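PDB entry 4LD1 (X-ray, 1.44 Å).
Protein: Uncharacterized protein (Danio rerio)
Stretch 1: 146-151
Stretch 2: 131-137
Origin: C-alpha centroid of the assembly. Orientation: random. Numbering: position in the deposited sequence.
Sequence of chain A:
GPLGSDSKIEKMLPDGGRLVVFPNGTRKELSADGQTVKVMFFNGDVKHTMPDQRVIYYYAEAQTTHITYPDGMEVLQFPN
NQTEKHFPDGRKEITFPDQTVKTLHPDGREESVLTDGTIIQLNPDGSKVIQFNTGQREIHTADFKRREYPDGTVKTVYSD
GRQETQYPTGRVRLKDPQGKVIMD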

# COMPACT_ATOMS: atom_id res chain seq x y z
N ARG A 146 -27.83 -7.53 0.32
CA ARG A 146 -28.65 -6.84 -0.65
C ARG A 146 -27.89 -6.56 -1.91
O ARG A 146 -26.74 -6.12 -1.83
CB ARG A 146 -29.17 -5.53 -0.06
CG ARG A 146 -29.90 -4.63 -1.02
CD ARG A 146 -30.48 -3.48 -0.27
NE ARG A 146 -31.58 -3.93 0.58
CZ ARG A 146 -32.12 -3.21 1.56
NH1 ARG A 146 -31.63 -2.01 1.86
NH2 ARG A 146 -33.13 -3.71 2.26
N ARG A 147 -28.48 -6.80 -3.06
CA ARG A 147 -27.81 -6.60 -4.33
C ARG A 147 -28.71 -5.91 -5.35
O ARG A 147 -29.92 -6.20 -5.44
CB ARG A 147 -27.36 -7.95 -4.88
CG ARG A 147 -26.63 -7.88 -6.20
CD ARG A 147 -26.01 -9.23 -6.51
NE ARG A 147 -25.26 -9.25 -7.76
CZ ARG A 147 -24.36 -10.17 -8.07
NH1 ARG A 147 -24.10 -11.15 -7.22
NH2 ARG A 147 -23.72 -10.11 -9.24
N GLU A 148 -28.10 -4.97 -6.07
CA GLU A 148 -28.70 -4.30 -7.23
C GLU A 148 -28.48 -5.10 -8.49
O GLU A 148 -27.41 -5.70 -8.68
CB GLU A 148 -28.00 -2.96 -7.46
CG GLU A 148 -27.89 -2.08 -6.27
CD GLU A 148 -27.06 -0.83 -6.53
OE1 GLU A 148 -25.96 -0.88 -7.18
OE2 GLU A 148 -27.50 0.23 -6.06
N TYR A 149 -29.47 -5.08 -9.38
CA TYR A 149 -29.39 -5.78 -10.65
C TYR A 149 -29.62 -4.80 -11.79
O TYR A 149 -30.28 -3.77 -11.61
CB TYR A 149 -30.47 -6.88 -10.66
CG TYR A 149 -30.14 -7.98 -9.70
CD1 TYR A 149 -30.45 -7.87 -8.36
CD2 TYR A 149 -29.47 -9.12 -10.13
CE1 TYR A 149 -30.13 -8.86 -7.47
CE2 TYR A 149 -29.15 -10.13 -9.24
CZ TYR A 149 -29.49 -9.99 -7.92
OH TYR A 149 -29.18 -10.98 -7.01
N PRO A 150 -29.09 -5.12 -12.98
CA PRO A 150 -29.18 -4.15 -14.08
C PRO A 150 -30.58 -3.95 -14.63
O PRO A 150 -30.80 -2.96 -15.34
CB PRO A 150 -28.23 -4.74 -15.14
CG PRO A 150 -28.21 -6.21 -14.85
CD PRO A 150 -28.30 -6.31 -13.35
N ASP A 151 -31.51 -4.85 -14.31
CA ASP A 151 -32.90 -4.68 -14.72
C ASP A 151 -33.64 -3.71 -13.78
O ASP A 151 -34.83 -3.49 -13.94
CB ASP A 151 -33.63 -6.03 -14.82
CG ASP A 151 -33.85 -6.71 -13.46
OD1 ASP A 151 -33.38 -6.19 -12.42
OD2 ASP A 151 -34.50 -7.78 -13.44
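Stretch 2, residues 131-137: QFNTGQR

A segment leaving a tight turn can be held beside a strand by two hydrogen bonds to the backbone N and O of one residue, as 131-137 beside 146-151 illustrates. Arg137 is the residue so held. The backbone N of Glu148 donates to Arg137 O at 3.0 Å, almost linearly (175°), while Arg137 N donates to Glu148 OE1, also at 3.0 Å but more bent (146°). Glu148 thus meets the NH of Arg137 with its carboxylate and the carbonyl O of Arg137 with its own backbone NH; its CB points toward 131-137, and chi1 near -51° (m) brings the carboxylate to the amide. The CA of Arg147 adds a CA-H...O contact to Arg137 O at 3.5 Å.

The partner segment is extended at 146-148, whereas 131-137 folds back on itself through a type I turn from Phe132 to Gly135. After the turn, residues 135-137 run antiparallel to 146-150, with Gln136 CA 5.7 Å from Glu148 CA. Gly135 N binds Phe132 O at 2.9 Å, and Phe132 N binds Gln136 O at the same distance. Gly135 has phi/psi of 87/-10, where a CB would jam against the preceding carbonyl. Thr134 OG1 accepts from Gln136 N at 3.2 Å.

Gln136 starts sideways, but its side chain, m at chi1 and chi2, reaches across to the other segment. Its NE2 lies 3.3 Å from Glu148 CB, and its OE1 reaches 3.6 Å from Pro150 CA. A water extends this reach, accepting from Gln136 NE2 at 2.7 Å and donating to Tyr149 O at 3.1 Å.

The extended Arg147 side chain lays its guanidinium over a face of the Phe132 ring, with Arg147 CZ 3.6 Å from Phe132 CE2. The Arg137 side chain instead leads away, its NE and NH2 binding Gln131 OE1 at 2.8 and 2.9 Å.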

# COMPACT_ATOMS: atom_id res chain seq x y z
N GLN A 131 -18.60 -3.28 -5.10
CA GLN A 131 -19.02 -2.77 -6.39
C GLN A 131 -18.34 -3.63 -7.45
O GLN A 131 -17.12 -3.60 -7.63
CB GLN A 131 -18.69 -1.30 -6.56
CG GLN A 131 -19.23 -0.69 -7.87
CD GLN A 131 -18.94 0.79 -7.97
OE1 GLN A 131 -19.58 1.60 -7.31
NE2 GLN A 131 -17.94 1.14 -8.75
N PHE A 132 -19.14 -4.43 -8.13
CA PHE A 132 -18.63 -5.37 -9.11
C PHE A 132 -18.07 -4.64 -10.33
O PHE A 132 -18.30 -3.43 -10.52
CB PHE A 132 -19.74 -6.32 -9.52
CG PHE A 132 -20.26 -7.15 -8.40
CD1 PHE A 132 -19.51 -8.18 -7.87
CD2 PHE A 132 -21.54 -6.95 -7.90
CE1 PHE A 132 -19.99 -8.95 -6.85
CE2 PHE A 132 -22.02 -7.72 -6.87
CZ PHE A 132 -21.25 -8.73 -6.35
N ASN A 133 -17.38 -5.38 -11.18
CA ASN A 133 -16.92 -4.85 -12.46
C ASN A 133 -18.05 -4.27 -13.30
O ASN A 133 -17.82 -3.39 -14.12
CB ASN A 133 -16.13 -5.89 -13.26
CG ASN A 133 -16.86 -7.22 -13.43
OD1 ASN A 133 -18.00 -7.40 -13.01
ND2 ASN A 133 -16.19 -8.16 -14.06
N THR A 134 -19.27 -4.76 -13.08
CA THR A 134 -20.46 -4.32 -13.80
C THR A 134 -21.01 -2.98 -13.31
O THR A 134 -21.94 -2.44 -13.89
CB THR A 134 -21.58 -5.30 -13.60
OG1 THR A 134 -21.86 -5.39 -12.20
CG2 THR A 134 -21.22 -6.69 -14.14
N GLY A 135 -20.47 -2.49 -12.20
CA GLY A 135 -20.96 -1.28 -11.55
C GLY A 135 -22.08 -1.51 -10.55
O GLY A 135 -22.42 -0.60 -9.79
N GLN A 136 -22.65 -2.72 -10.53
CA GLN A 136 -23.70 -3.04 -9.56
C GLN A 136 -23.07 -3.23 -8.20
O GLN A 136 -21.91 -3.67 -8.09
CB GLN A 136 -24.45 -4.32 -9.96
CG GLN A 136 -25.01 -4.30 -11.37
CD GLN A 136 -26.06 -3.21 -11.58
OE1 GLN A 136 -26.17 -2.65 -12.67
NE2 GLN A 136 -26.85 -2.94 -10.57
N ARG A 137 -23.81 -2.90 -7.16
CA ARG A 137 -23.33 -3.04 -5.80
C ARG A 137 -24.07 -4.09 -5.01
O ARG A 137 -25.25 -4.35 -5.23
CB ARG A 137 -23.45 -1.71 -5.07
CG ARG A 137 -22.53 -0.68 -5.65
CD ARG A 137 -22.73 0.66 -5.01
NE ARG A 137 -21.70 1.59 -5.46
CZ ARG A 137 -21.52 2.80 -4.95
NH1 ARG A 137 -22.30 3.23 -3.96
NH2 ARG A 137 -20.56 3.58 -5.42
O HOH W 1 -23.37 -7.51 -11.35
O HOH W 2 -28.87 -1.17 -10.53